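Local structure of ancylostoma secreted protein 1 (Necator americanus, 3NT8) at residues A[268-273]-A[364-369]; A[340-345]-A[399-404]; A[243-248]-A[324-329]. The protein is a secreted protein of two CAP domains, of the cysteine-rich secretory protein family, probably associated with the transition of infective hookworm larvae to parasitism. All blocks are in the same frame, centred on the assembly; numbering follows the deposited sequence.

Contact 1. Residues A[268-273]-A[364-369]; sequences AAKMLK and WDTTYK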
ATOM      1  N   ALA A 268     -20.177  16.187   6.844  1.00 14.30           N
ATOM      2  CA  ALA A 268     -20.993  16.018   5.634  1.00 14.21           C
ATOM      3  C   ALA A 268     -22.398  15.738   6.083  1.00 14.54           C
ATOM      4  O   ALA A 268     -22.588  14.884   6.960  1.00 15.54           O
ATOM      5  CB  ALA A 268     -20.496  14.831   4.829  1.00 14.22           C
ATOM      6  N   ALA A 269     -23.377  16.430   5.490  1.00 14.74           N
ATOM      7  CA  ALA A 269     -24.802  16.229   5.843  1.00 15.51           C
ATOM      8  C   ALA A 269     -25.483  15.051   5.148  1.00 17.18           C
ATOM      9  O   ALA A 269     -26.462  14.495   5.686  1.00 16.52           O
ATOM     10  CB  ALA A 269     -25.632  17.508   5.575  1.00 13.50           C
ATOM     11  N   LYS A 270     -25.071  14.736   3.921  1.00 17.00           N
ATOM     12  CA  LYS A 270     -25.738  13.657   3.170  1.00 18.03           C
ATOM     13  C   LYS A 270     -24.786  12.801   2.326  1.00 19.06           C
ATOM     14  O   LYS A 270     -24.978  12.668   1.103  1.00 20.05           O
ATOM     15  CB  LYS A 270     -26.873  14.214   2.288  1.00 18.66           C
ATOM     16  CG  LYS A 270     -26.489  15.298   1.296  1.00 18.05           C
ATOM     17  CD  LYS A 270     -27.693  15.698   0.493  1.00 18.08           C
ATOM     18  CE  LYS A 270     -27.194  16.643  -0.618  1.00 27.69           C
ATOM     19  NZ  LYS A 270     -25.982  16.030  -1.406  1.00 27.46           N
ATOM     20  N   MET A 271     -23.779  12.240   2.990  1.00 19.25           N
ATOM     21  CA  MET A 271     -22.754  11.408   2.380  1.00 20.34           C
ATOM     22  C   MET A 271     -23.255  10.013   2.149  1.00 21.14           C
ATOM     23  O   MET A 271     -23.482   9.280   3.084  1.00 23.48           O
ATOM     24  CB  MET A 271     -21.501  11.371   3.257  1.00 18.79           C
ATOM     25  CG  MET A 271     -20.330  10.619   2.625  1.00 18.72           C
ATOM     26  SD  MET A 271     -19.462  11.475   1.258  1.00 18.32           S
ATOM     27  CE  MET A 271     -18.849  12.903   2.184  1.00 11.78           C
ATOM     28  N   LEU A 272     -23.436   9.641   0.901  1.00 21.93           N
ATOM     29  CA  LEU A 272     -24.034   8.354   0.584  1.00 22.02           C
ATOM     30  C   LEU A 272     -23.034   7.187   0.724  1.00 22.23           C
ATOM     31  O   LEU A 272     -21.816   7.320   0.458  1.00 20.19           O
ATOM     32  CB  LEU A 272     -24.551   8.405  -0.847  1.00 23.46           C
ATOM     33  CG  LEU A 272     -25.729   9.350  -1.083  1.00 24.45           C
ATOM     34  CD1 LEU A 272     -25.800   9.561  -2.601  1.00 26.14           C
ATOM     35  CD2 LEU A 272     -27.011   8.758  -0.542  1.00 20.83           C
ATOM     36  N   LYS A 273     -23.550   6.049   1.158  1.00 21.48           N
ATOM     37  CA  LYS A 273     -22.731   4.855   1.295  1.00 22.39           C
ATOM     38  C   LYS A 273     -22.589   4.245  -0.078  1.00 21.81           C
ATOM     39  O   LYS A 273     -23.579   4.046  -0.752  1.00 22.00           O
ATOM     40  CB  LYS A 273     -23.402   3.831   2.243  1.00 22.25           C
ATOM     41  CG  LYS A 273     -22.505   2.608   2.572  1.00 21.57           C
ATOM     42  CD  LYS A 273     -23.137   1.742   3.700  1.00 28.40           C
ATOM     43  CE  LYS A 273     -22.153   0.715   4.235  1.00 28.74           C
ATOM     44  NZ  LYS A 273     -22.880  -0.266   5.071  1.00 36.07           N
ATOM     45  N   TRP A 364     -17.073  12.525  -3.010  1.00 13.04           N
ATOM     46  CA  TRP A 364     -18.271  13.143  -3.641  1.00 15.73           C
ATOM     47  C   TRP A 364     -19.597  12.543  -3.162  1.00 17.36           C
ATOM     48  O   TRP A 364     -19.857  11.327  -3.347  1.00 17.71           O
ATOM     49  CB  TRP A 364     -18.171  13.063  -5.167  1.00 14.78           C
ATOM     50  CG  TRP A 364     -18.788  14.252  -5.860  1.00 14.85           C
ATOM     51  CD1 TRP A 364     -20.100  14.381  -6.289  1.00 10.33           C
ATOM     52  CD2 TRP A 364     -18.144  15.491  -6.169  1.00 14.40           C
ATOM     53  NE1 TRP A 364     -20.297  15.618  -6.856  1.00 11.24           N
ATOM     54  CE2 TRP A 364     -19.115  16.321  -6.805  1.00 14.66           C
ATOM     55  CE3 TRP A 364     -16.858  16.003  -5.944  1.00 13.79           C
ATOM     56  CZ2 TRP A 364     -18.820  17.640  -7.238  1.00 14.42           C
ATOM     57  CZ3 TRP A 364     -16.565  17.305  -6.404  1.00 13.99           C
ATOM     58  CH2 TRP A 364     -17.542  18.097  -7.036  1.00 14.67           C
ATOM     59  N   ASP A 365     -20.427  13.376  -2.524  1.00 18.81           N
ATOM     60  CA  ASP A 365     -21.555  12.822  -1.791  1.00 19.83           C
ATOM     61  C   ASP A 365     -22.597  12.165  -2.662  1.00 20.08           C
ATOM     62  O   ASP A 365     -23.219  11.215  -2.221  1.00 20.98           O
ATOM     63  CB  ASP A 365     -22.194  13.810  -0.779  1.00 20.47           C
ATOM     64  CG  ASP A 365     -22.787  15.028  -1.412  1.00 20.40           C
ATOM     65  OD1 ASP A 365     -22.433  15.359  -2.514  1.00 24.14           O
ATOM     66  OD2 ASP A 365     -23.563  15.742  -0.774  1.00 25.91           O
ATOM     67  N   THR A 366     -22.837  12.711  -3.856  1.00 19.59           N
ATOM     68  CA  THR A 366     -23.852  12.146  -4.778  1.00 18.79           C
ATOM     69  C   THR A 366     -23.372  10.900  -5.477  1.00 17.24           C
ATOM     70  O   THR A 366     -24.192  10.132  -5.935  1.00 17.78           O
ATOM     71  CB  THR A 366     -24.410  13.146  -5.815  1.00 17.71           C
ATOM     72  OG1 THR A 366     -23.339  13.745  -6.561  1.00 19.13           O
ATOM     73  CG2 THR A 366     -25.207  14.234  -5.064  1.00 23.08           C
ATOM     74  N   THR A 367     -22.058  10.702  -5.553  1.00 16.53           N
ATOM     75  CA  THR A 367     -21.472   9.458  -6.076  1.00 15.88           C
ATOM     76  C   THR A 367     -21.701   8.263  -5.104  1.00 17.42           C
ATOM     77  O   THR A 367     -21.387   8.369  -3.918  1.00 18.62           O
ATOM     78  CB  THR A 367     -19.962   9.659  -6.301  1.00 16.30           C
ATOM     79  OG1 THR A 367     -19.781  10.752  -7.240  1.00 13.91           O
ATOM     80  CG2 THR A 367     -19.311   8.371  -6.832  1.00 15.54           C
ATOM     81  N   TYR A 368     -22.236   7.139  -5.606  1.00 18.32           N
ATOM     82  CA  TYR A 368     -22.553   5.979  -4.744  1.00 19.05           C
ATOM     83  C   TYR A 368     -22.312   4.571  -5.390  1.00 20.00           C
ATOM     84  O   TYR A 368     -22.395   3.551  -4.690  1.00 21.46           O
ATOM     85  CB  TYR A 368     -23.972   6.124  -4.134  1.00 18.26           C
ATOM     86  CG  TYR A 368     -25.101   5.919  -5.102  1.00 19.91           C
ATOM     87  CD1 TYR A 368     -25.735   4.675  -5.237  1.00 22.79           C
ATOM     88  CD2 TYR A 368     -25.548   6.973  -5.891  1.00 22.71           C
ATOM     89  CE1 TYR A 368     -26.771   4.479  -6.195  1.00 22.08           C
ATOM     90  CE2 TYR A 368     -26.575   6.797  -6.820  1.00 23.08           C
ATOM     91  CZ  TYR A 368     -27.178   5.561  -6.970  1.00 24.36           C
ATOM     92  OH  TYR A 368     -28.199   5.436  -7.895  1.00 23.96           O
ATOM     93  N   LYS A 369     -22.062   4.493  -6.702  1.00 19.86           N
ATOM     94  CA  LYS A 369     -21.685   3.221  -7.335  1.00 20.01           C
ATOM     95  C   LYS A 369     -20.193   3.225  -7.628  1.00 21.24           C
ATOM     96  O   LYS A 369     -19.648   4.158  -8.285  1.00 21.96           O
ATOM     97  CB  LYS A 369     -22.445   2.962  -8.635  1.00 19.49           C
ATOM     98  CG  LYS A 369     -23.963   2.933  -8.454  1.00 20.02           C
ATOM     99  CD  LYS A 369     -24.603   2.946  -9.835  1.00 26.21           C
ATOM    100  CE  LYS A 369     -26.154   2.859  -9.782  1.00 29.82           C
ATOM    101  NZ  LYS A 369     -26.824   2.801 -11.144  1.00 31.73           N
TER
HETATM  102  O   HOH W   1     -22.913  15.537   2.243  1.00 20.89           O
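Asp365 OD2 is gripped by three donors. Lys270 NZ makes a salt bridge to it, with a short 2.5 Å between Lys270 NZ and Asp365 OD2. The amine sits above the carboxylate plane, 52° out of it. A water gives the second bond, at 3.1 Å from Asp365 OD2. The same water accepts from Lys270 N at 2.8 Å, so Lys270 reaches this oxygen twice, directly through NZ and from its backbone N through the water. The backbone N of Thr400 is the third donor. The long Lys270 chain runs extended and then bends at its last torsion (chi4 51°), which turns NZ toward the carboxylate.

Apolar groups pack beside this polar end. Met271 SD lies 3.9 Å from Asp365 CA. Leu272 CD1 comes close to Asp365 O, at 3.1 Å. Farther along, Leu272 CB meets Tyr368 CB at 4.0 Å. Tyr368 and Lys369 form a classic beta bulge against strand 381-388. The contact thus joins the loop leading to strand 275-276 with the loop leading to strand 369-376, its parallel neighbour in the sheet of the second CAP domain. Arg249 of helix 235-253 also ties the two loops, through Trp364 O and Leu272 O.

Asp365 is buried, and three donors on one of its oxygens would probably favour the charged carboxylate.

Contact 2. Residues A[340-345]-A[399-404]; sequences PSNVLT and YTMGQP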
ATOM      1  N   PRO A 340     -12.265  25.106   4.054  1.00 13.06           N
ATOM      2  CA  PRO A 340     -13.542  25.014   4.725  1.00 13.33           C
ATOM      3  C   PRO A 340     -14.751  25.269   3.808  1.00 14.42           C
ATOM      4  O   PRO A 340     -15.847  24.845   4.135  1.00 15.34           O
ATOM      5  CB  PRO A 340     -13.436  26.129   5.823  1.00 13.18           C
ATOM      6  CG  PRO A 340     -12.402  27.062   5.293  1.00 11.61           C
ATOM      7  CD  PRO A 340     -11.428  26.170   4.647  1.00 13.57           C
ATOM      8  N   SER A 341     -14.591  25.980   2.698  1.00 14.16           N
ATOM      9  CA  SER A 341     -15.740  26.163   1.758  1.00 15.66           C
ATOM     10  C   SER A 341     -16.056  24.817   1.085  1.00 16.92           C
ATOM     11  O   SER A 341     -17.198  24.593   0.610  1.00 16.53           O
ATOM     12  CB  SER A 341     -15.450  27.218   0.640  1.00 14.50           C
ATOM     13  OG  SER A 341     -14.440  26.796  -0.270  1.00 19.91           O
ATOM     14  N   ASN A 342     -15.079  23.904   1.065  1.00 16.64           N
ATOM     15  CA  ASN A 342     -15.295  22.594   0.424  1.00 17.30           C
ATOM     16  C   ASN A 342     -15.619  22.615  -1.080  1.00 17.68           C
ATOM     17  O   ASN A 342     -16.106  21.644  -1.638  1.00 18.32           O
ATOM     18  CB  ASN A 342     -16.333  21.809   1.203  1.00 16.86           C
ATOM     19  CG  ASN A 342     -16.143  20.317   1.109  1.00 16.34           C
ATOM     20  OD1 ASN A 342     -15.033  19.822   0.986  1.00 17.10           O
ATOM     21  ND2 ASN A 342     -17.241  19.596   1.159  1.00 17.73           N
ATOM     22  N   VAL A 343     -15.317  23.713  -1.759  1.00 18.72           N
ATOM     23  CA  VAL A 343     -15.659  23.849  -3.163  1.00 18.63           C
ATOM     24  C   VAL A 343     -14.465  23.440  -4.063  1.00 20.03           C
ATOM     25  O   VAL A 343     -13.327  23.891  -3.858  1.00 19.87           O
ATOM     26  CB  VAL A 343     -16.061  25.300  -3.523  1.00 18.92           C
ATOM     27  CG1 VAL A 343     -16.552  25.355  -4.982  1.00 18.05           C
ATOM     28  CG2 VAL A 343     -17.152  25.842  -2.591  1.00 18.15           C
ATOM     29  N   LEU A 344     -14.748  22.647  -5.087  1.00 19.78           N
ATOM     30  CA  LEU A 344     -13.775  22.323  -6.071  1.00 20.02           C
ATOM     31  C   LEU A 344     -13.663  23.432  -7.109  1.00 20.86           C
ATOM     32  O   LEU A 344     -14.471  23.478  -8.069  1.00 20.59           O
ATOM     33  CB  LEU A 344     -14.091  20.951  -6.721  1.00 19.35           C
ATOM     34  CG  LEU A 344     -13.168  20.499  -7.850  1.00 16.74           C
ATOM     35  CD1 LEU A 344     -11.736  20.211  -7.363  1.00 16.50           C
ATOM     36  CD2 LEU A 344     -13.677  19.272  -8.580  1.00 17.87           C
ATOM     37  N   THR A 345     -12.668  24.307  -6.904  1.00 21.84           N
ATOM     38  CA  THR A 345     -12.464  25.483  -7.734  1.00 24.46           C
ATOM     39  C   THR A 345     -11.313  25.304  -8.720  1.00 25.76           C
ATOM     40  O   THR A 345     -10.441  24.417  -8.560  1.00 26.16           O
ATOM     41  CB  THR A 345     -12.251  26.813  -6.951  1.00 24.07           C
ATOM     42  OG1 THR A 345     -10.995  26.780  -6.276  1.00 25.86           O
ATOM     43  CG2 THR A 345     -13.352  27.046  -5.965  1.00 25.71           C
ATOM     44  N   TYR A 399     -19.020  17.895  -1.095  1.00 14.52           N
ATOM     45  CA  TYR A 399     -20.154  17.308  -0.352  1.00 14.34           C
ATOM     46  C   TYR A 399     -20.874  18.421   0.413  1.00 15.19           C
ATOM     47  O   TYR A 399     -20.246  19.465   0.783  1.00 14.23           O
ATOM     48  CB  TYR A 399     -19.717  16.170   0.574  1.00 14.56           C
ATOM     49  CG  TYR A 399     -18.573  16.453   1.537  1.00 12.65           C
ATOM     50  CD1 TYR A 399     -18.788  17.175   2.725  1.00 15.04           C
ATOM     51  CD2 TYR A 399     -17.309  15.966   1.273  1.00 11.82           C
ATOM     52  CE1 TYR A 399     -17.787  17.420   3.608  1.00 13.58           C
ATOM     53  CE2 TYR A 399     -16.269  16.172   2.157  1.00 12.28           C
ATOM     54  CZ  TYR A 399     -16.527  16.922   3.329  1.00 16.14           C
ATOM     55  OH  TYR A 399     -15.570  17.180   4.237  1.00 18.05           O
ATOM     56  N   THR A 400     -22.191  18.231   0.616  1.00 15.96           N
ATOM     57  CA  THR A 400     -23.020  19.198   1.345  1.00 14.58           C
ATOM     58  C   THR A 400     -22.650  19.111   2.822  1.00 15.40           C
ATOM     59  O   THR A 400     -22.604  18.005   3.439  1.00 15.03           O
ATOM     60  CB  THR A 400     -24.519  18.867   1.227  1.00 15.52           C
ATOM     61  OG1 THR A 400     -24.875  18.849  -0.151  1.00 16.12           O
ATOM     62  CG2 THR A 400     -25.393  19.960   1.968  1.00 11.63           C
ATOM     63  N   MET A 401     -22.453  20.275   3.383  1.00 15.02           N
ATOM     64  CA  MET A 401     -21.926  20.442   4.688  1.00 17.30           C
ATOM     65  C   MET A 401     -22.997  20.590   5.777  1.00 17.79           C
ATOM     66  O   MET A 401     -23.991  21.343   5.631  1.00 17.46           O
ATOM     67  CB  MET A 401     -20.936  21.647   4.672  1.00 18.15           C
ATOM     68  CG  MET A 401     -19.610  21.383   4.005  1.00 16.31           C
ATOM     69  SD  MET A 401     -18.606  22.866   3.937  1.00 27.36           S
ATOM     70  CE  MET A 401     -19.461  23.681   2.563  1.00 23.72           C
ATOM     71  N   GLY A 402     -22.815  19.834   6.851  1.00 18.32           N
ATOM     72  CA  GLY A 402     -23.788  19.853   7.983  1.00 20.32           C
ATOM     73  C   GLY A 402     -23.635  18.613   8.860  1.00 20.35           C
ATOM     74  O   GLY A 402     -22.750  17.796   8.652  1.00 20.67           O
ATOM     75  N   GLN A 403     -24.487  18.466   9.846  1.00 20.89           N
ATOM     76  CA  GLN A 403     -24.345  17.351  10.769  1.00 21.72           C
ATOM     77  C   GLN A 403     -24.651  16.026  10.042  1.00 22.03           C
ATOM     78  O   GLN A 403     -25.538  15.983   9.204  1.00 19.86           O
ATOM     79  CB  GLN A 403     -25.240  17.547  11.987  1.00 21.76           C
ATOM     80  CG  GLN A 403     -24.819  18.711  12.925  1.00 24.59           C
ATOM     81  CD  GLN A 403     -23.460  18.468  13.614  1.00 29.95           C
ATOM     82  OE1 GLN A 403     -23.173  17.365  14.080  1.00 31.34           O
ATOM     83  NE2 GLN A 403     -22.643  19.509  13.703  1.00 26.98           N
ATOM     84  N   PRO A 404     -23.867  14.963  10.317  1.00 23.32           N
ATOM     85  CA  PRO A 404     -24.109  13.670   9.649  1.00 24.53           C
ATOM     86  C   PRO A 404     -25.539  13.160   9.757  1.00 25.59           C
ATOM     87  O   PRO A 404     -26.146  13.223  10.826  1.00 27.42           O
ATOM     88  CB  PRO A 404     -23.125  12.717  10.318  1.00 23.70           C
ATOM     89  CG  PRO A 404     -22.471  13.457  11.401  1.00 25.63           C
ATOM     90  CD  PRO A 404     -22.663  14.933  11.155  1.00 22.66           C
TER
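In the second CAP domain, the loop between helices 332-335 and 346-349 meets the chain that leaves the central sheet after strand 381-388. Asn342 and Tyr399 form the middle of this loop-to-loop contact. Asn342 ND2 stands over the centre of the Tyr399 ring, 3.1 Å above its plane. The side chains cross at about a right angle, with amide and ring planes 60° apart. Asn342 ND2 also gives Tyr399 O a weak hydrogen bond, at 3.0 Å and with an N-H...O angle of 134°. One amide group therefore meets both the ring and the carbonyl of a single residue. Asn342 CB points toward the tyrosine's segment, and CG, roughly anti to the backbone N (chi1 -151°), carries the amide out to the ring.

Both residues are buried and have further partners. A backbone hydrogen bond joins Asn342 to Ile398, just before the tyrosine. Tyr399 OH bonds to Pro266 O, so the ring is held at its far end by a third loop. Tyr359 of helix 357-363 also packs on it.

Met401 borders the contact nearer the surface. Its chain is extended up to the sulfur and bends at chi3. Met401 SD lies 3.7 Å from Asn342 CB and 3.4 Å from Pro340 O. Beyond it, the methyl Met401 CE comes within 3.1 Å of Ser341 O.

Contact 3. Residues A[243-248]-A[324-329]; sequences SVHNEF and QASQLW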
ATOM      1  N   SER A 243     -14.589  -1.163   0.940  1.00 20.17           N
ATOM      2  CA  SER A 243     -14.398  -0.875   2.353  1.00 20.36           C
ATOM      3  C   SER A 243     -13.465   0.316   2.552  1.00 20.42           C
ATOM      4  O   SER A 243     -13.758   1.160   3.390  1.00 22.13           O
ATOM      5  CB  SER A 243     -13.844  -2.069   3.122  1.00 19.93           C
ATOM      6  OG  SER A 243     -12.573  -2.415   2.582  1.00 22.11           O
ATOM      7  N   VAL A 244     -12.346   0.364   1.817  1.00 19.61           N
ATOM      8  CA  VAL A 244     -11.440   1.517   1.914  1.00 19.12           C
ATOM      9  C   VAL A 244     -12.132   2.817   1.493  1.00 18.53           C
ATOM     10  O   VAL A 244     -11.982   3.844   2.150  1.00 19.98           O
ATOM     11  CB  VAL A 244     -10.103   1.320   1.173  1.00 19.81           C
ATOM     12  CG1 VAL A 244      -9.235   2.598   1.306  1.00 17.03           C
ATOM     13  CG2 VAL A 244      -9.326   0.122   1.752  1.00 15.22           C
ATOM     14  N   HIS A 245     -12.936   2.773   0.442  1.00 18.40           N
ATOM     15  CA  HIS A 245     -13.748   3.949   0.077  1.00 17.80           C
ATOM     16  C   HIS A 245     -14.686   4.387   1.146  1.00 17.24           C
ATOM     17  O   HIS A 245     -14.661   5.564   1.573  1.00 18.49           O
ATOM     18  CB  HIS A 245     -14.482   3.787  -1.241  1.00 17.98           C
ATOM     19  CG  HIS A 245     -13.594   4.037  -2.436  1.00 19.98           C
ATOM     20  ND1 HIS A 245     -12.498   3.240  -2.741  1.00 17.48           N
ATOM     21  CD2 HIS A 245     -13.636   4.996  -3.393  1.00 21.14           C
ATOM     22  CE1 HIS A 245     -11.910   3.700  -3.830  1.00 16.52           C
ATOM     23  NE2 HIS A 245     -12.571   4.774  -4.237  1.00 22.65           N
ATOM     24  N   ASN A 246     -15.518   3.461   1.582  1.00 16.72           N
ATOM     25  CA  ASN A 246     -16.542   3.762   2.564  1.00 17.01           C
ATOM     26  C   ASN A 246     -16.051   4.208   3.898  1.00 16.53           C
ATOM     27  O   ASN A 246     -16.688   5.051   4.491  1.00 16.45           O
ATOM     28  CB  ASN A 246     -17.563   2.626   2.710  1.00 17.07           C
ATOM     29  CG  ASN A 246     -18.678   2.718   1.657  1.00 18.14           C
ATOM     30  OD1 ASN A 246     -19.120   3.803   1.378  1.00 17.54           O
ATOM     31  ND2 ASN A 246     -19.131   1.578   1.085  1.00 20.55           N
ATOM     32  N   GLU A 247     -14.932   3.625   4.356  1.00 16.78           N
ATOM     33  CA  GLU A 247     -14.362   3.974   5.596  1.00 18.50           C
ATOM     34  C   GLU A 247     -13.780   5.397   5.594  1.00 18.35           C
ATOM     35  O   GLU A 247     -13.819   6.093   6.601  1.00 17.37           O
ATOM     36  CB  GLU A 247     -13.292   2.960   5.981  1.00 20.04           C
ATOM     37  CG  GLU A 247     -13.877   1.662   6.440  1.00 24.46           C
ATOM     38  CD  GLU A 247     -12.896   0.759   7.156  1.00 31.90           C
ATOM     39  OE1 GLU A 247     -11.681   1.072   7.237  1.00 38.89           O
ATOM     40  OE2 GLU A 247     -13.356  -0.286   7.650  1.00 35.34           O
ATOM     41  N   PHE A 248     -13.223   5.798   4.460  1.00 17.63           N
ATOM     42  CA  PHE A 248     -12.783   7.148   4.283  1.00 17.44           C
ATOM     43  C   PHE A 248     -13.972   8.121   4.183  1.00 17.52           C
ATOM     44  O   PHE A 248     -13.934   9.205   4.789  1.00 17.43           O
ATOM     45  CB  PHE A 248     -11.888   7.252   3.061  1.00 17.35           C
ATOM     46  CG  PHE A 248     -10.430   6.864   3.272  1.00 14.13           C
ATOM     47  CD1 PHE A 248      -9.729   7.277   4.396  1.00 16.97           C
ATOM     48  CD2 PHE A 248      -9.719   6.193   2.246  1.00 12.44           C
ATOM     49  CE1 PHE A 248      -8.328   6.991   4.599  1.00 14.44           C
ATOM     50  CE2 PHE A 248      -8.320   5.891   2.434  1.00 16.90           C
ATOM     51  CZ  PHE A 248      -7.633   6.335   3.633  1.00 14.42           C
ATOM     52  N   GLN A 324      -3.340   0.542  -1.712  1.00 22.06           N
ATOM     53  CA  GLN A 324      -2.394   1.590  -2.008  1.00 21.40           C
ATOM     54  C   GLN A 324      -3.004   2.681  -2.955  1.00 20.32           C
ATOM     55  O   GLN A 324      -2.717   3.857  -2.811  1.00 21.38           O
ATOM     56  CB  GLN A 324      -1.145   0.997  -2.639  1.00 19.55           C
ATOM     57  CG  GLN A 324       0.032   1.904  -2.627  1.00 21.99           C
ATOM     58  CD  GLN A 324       1.238   1.327  -3.418  1.00 26.83           C
ATOM     59  OE1 GLN A 324       1.524   1.755  -4.573  1.00 24.76           O
ATOM     60  NE2 GLN A 324       1.952   0.369  -2.794  1.00 25.09           N
ATOM     61  N   ALA A 325      -3.767   2.272  -3.945  1.00 18.75           N
ATOM     62  CA  ALA A 325      -4.308   3.205  -4.948  1.00 17.20           C
ATOM     63  C   ALA A 325      -5.299   4.073  -4.249  1.00 15.50           C
ATOM     64  O   ALA A 325      -5.261   5.275  -4.405  1.00 17.15           O
ATOM     65  CB  ALA A 325      -4.993   2.458  -6.126  1.00 16.90           C
ATOM     66  N   SER A 326      -6.214   3.454  -3.531  1.00 14.36           N
ATOM     67  CA  SER A 326      -7.231   4.156  -2.796  1.00 14.27           C
ATOM     68  C   SER A 326      -6.649   5.226  -1.847  1.00 14.60           C
ATOM     69  O   SER A 326      -7.176   6.330  -1.763  1.00 13.47           O
ATOM     70  CB  SER A 326      -8.075   3.120  -2.065  1.00 13.27           C
ATOM     71  OG  SER A 326      -8.837   2.396  -3.016  1.00 14.41           O
ATOM     72  N   GLN A 327      -5.541   4.883  -1.172  1.00 15.05           N
ATOM     73  CA  GLN A 327      -4.973   5.766  -0.151  1.00 16.33           C
ATOM     74  C   GLN A 327      -4.233   6.915  -0.818  1.00 17.34           C
ATOM     75  O   GLN A 327      -4.275   8.022  -0.312  1.00 17.81           O
ATOM     76  CB  GLN A 327      -4.024   4.989   0.802  1.00 16.08           C
ATOM     77  CG  GLN A 327      -4.806   4.008   1.778  1.00 14.22           C
ATOM     78  CD  GLN A 327      -3.838   3.006   2.465  1.00 22.64           C
ATOM     79  OE1 GLN A 327      -2.801   2.638   1.900  1.00 21.20           O
ATOM     80  NE2 GLN A 327      -4.160   2.604   3.674  1.00 23.08           N
ATOM     81  N   LEU A 328      -3.513   6.626  -1.910  1.00 17.35           N
ATOM     82  CA  LEU A 328      -2.775   7.671  -2.663  1.00 18.27           C
ATOM     83  C   LEU A 328      -3.772   8.681  -3.235  1.00 17.13           C
ATOM     84  O   LEU A 328      -3.510   9.900  -3.197  1.00 19.10           O
ATOM     85  CB  LEU A 328      -1.900   7.083  -3.784  1.00 17.03           C
ATOM     86  CG  LEU A 328      -0.574   6.461  -3.294  1.00 22.19           C
ATOM     87  CD1 LEU A 328       0.210   5.552  -4.355  1.00 22.14           C
ATOM     88  CD2 LEU A 328       0.390   7.510  -2.627  1.00 25.18           C
ATOM     89  N   TRP A 329      -4.886   8.203  -3.748  1.00 15.38           N
ATOM     90  CA  TRP A 329      -5.949   9.140  -4.185  1.00 14.55           C
ATOM     91  C   TRP A 329      -6.481   9.994  -3.027  1.00 14.71           C
ATOM     92  O   TRP A 329      -6.594  11.234  -3.194  1.00 13.81           O
ATOM     93  CB  TRP A 329      -7.094   8.423  -4.805  1.00 14.45           C
ATOM     94  CG  TRP A 329      -6.748   7.646  -6.024  1.00 14.90           C
ATOM     95  CD1 TRP A 329      -5.765   7.913  -6.903  1.00  7.81           C
ATOM     96  CD2 TRP A 329      -7.444   6.475  -6.521  1.00 10.75           C
ATOM     97  NE1 TRP A 329      -5.777   6.953  -7.907  1.00  9.79           N
ATOM     98  CE2 TRP A 329      -6.785   6.064  -7.681  1.00  8.27           C
ATOM     99  CE3 TRP A 329      -8.540   5.730  -6.077  1.00  8.21           C
ATOM    100  CZ2 TRP A 329      -7.186   4.937  -8.414  1.00 11.04           C
ATOM    101  CZ3 TRP A 329      -8.892   4.564  -6.797  1.00  6.63           C
ATOM    102  CH2 TRP A 329      -8.227   4.199  -7.928  1.00  7.33           C
TER
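His245 reaches from helix 243-248 toward helix 324-329 with the outer part of its ring. Its CB leaves the backbone pointing neither at the other helix nor away from it. CG lies anti to the carbonyl carbon (chi1 -80°), and from there the ring comes nearer. His245 ND1 is hydrogen-bonded to Phe241 O, one turn back in its own helix, and Ser326 OG is a looser neighbour at 3.8 Å. His245 CE1 comes closest, 3.4 Å from Ser326 OG, which approaches the ring obliquely, and 4.3 Å from Trp329 CZ3. The histidine and indole rings meet here edge against edge. NE2, farther round the ring, bonds to Tyr387 OH on strand 381-388. Ser326 OG has its hydrogen bond within its own helix, to Ala322 O.

The two helices belong to the alpha-beta-alpha sandwich of the second CAP domain. Their short segments run roughly parallel, with axes 10.0 Å apart at a crossing angle of -29°. Trp329 faces the sheet: its NE1 bonds to Ile308 O, and its side chain packs on strands 305-311 and 381-388. Its ring also stacks with His358, which lies in the GHYTQMAW sequence of the family signature.

Val244 and Ser326 meet where the backbones are nearest. Val244 CG1 is anti to the backbone N and packs on Ser326 CB at 3.6 Å. One turn later Phe248 points the same way. Phe248 CE2 lies 4.0 Å from Gln327 CG, and Phe248 CZ touches the same methylene. Gln327 CG sits at the ring edge, near its plane. The two side chains cross at about a right angle, and the Phe248 ring also stacks with Trp330.

From the N terminus, residues 243-248 open contact 3. Contact 1 opens next, at 268-273, before contact 3 closes at 324-329. These two contacts therefore cross. Contact 2 opens at 340-345. Contact 1 then closes at 364-369, and contact 2 last, at 399-404, so they cross as well. Contacts 3 and 2 follow in series. Contacts 1 and 2 touch directly: Ala269 N lies 2.7 Å from Thr400 O, a probable hydrogen bond. Lys273 packs on Asn246, which joins contact 1 to contact 3. Contact 3 joins helices 235-253 and 318-330, contact 1 the loops entering strands 275-276 and 369-376, and contact 2 the loop before helix 346-349 to the chain after strand 381-388.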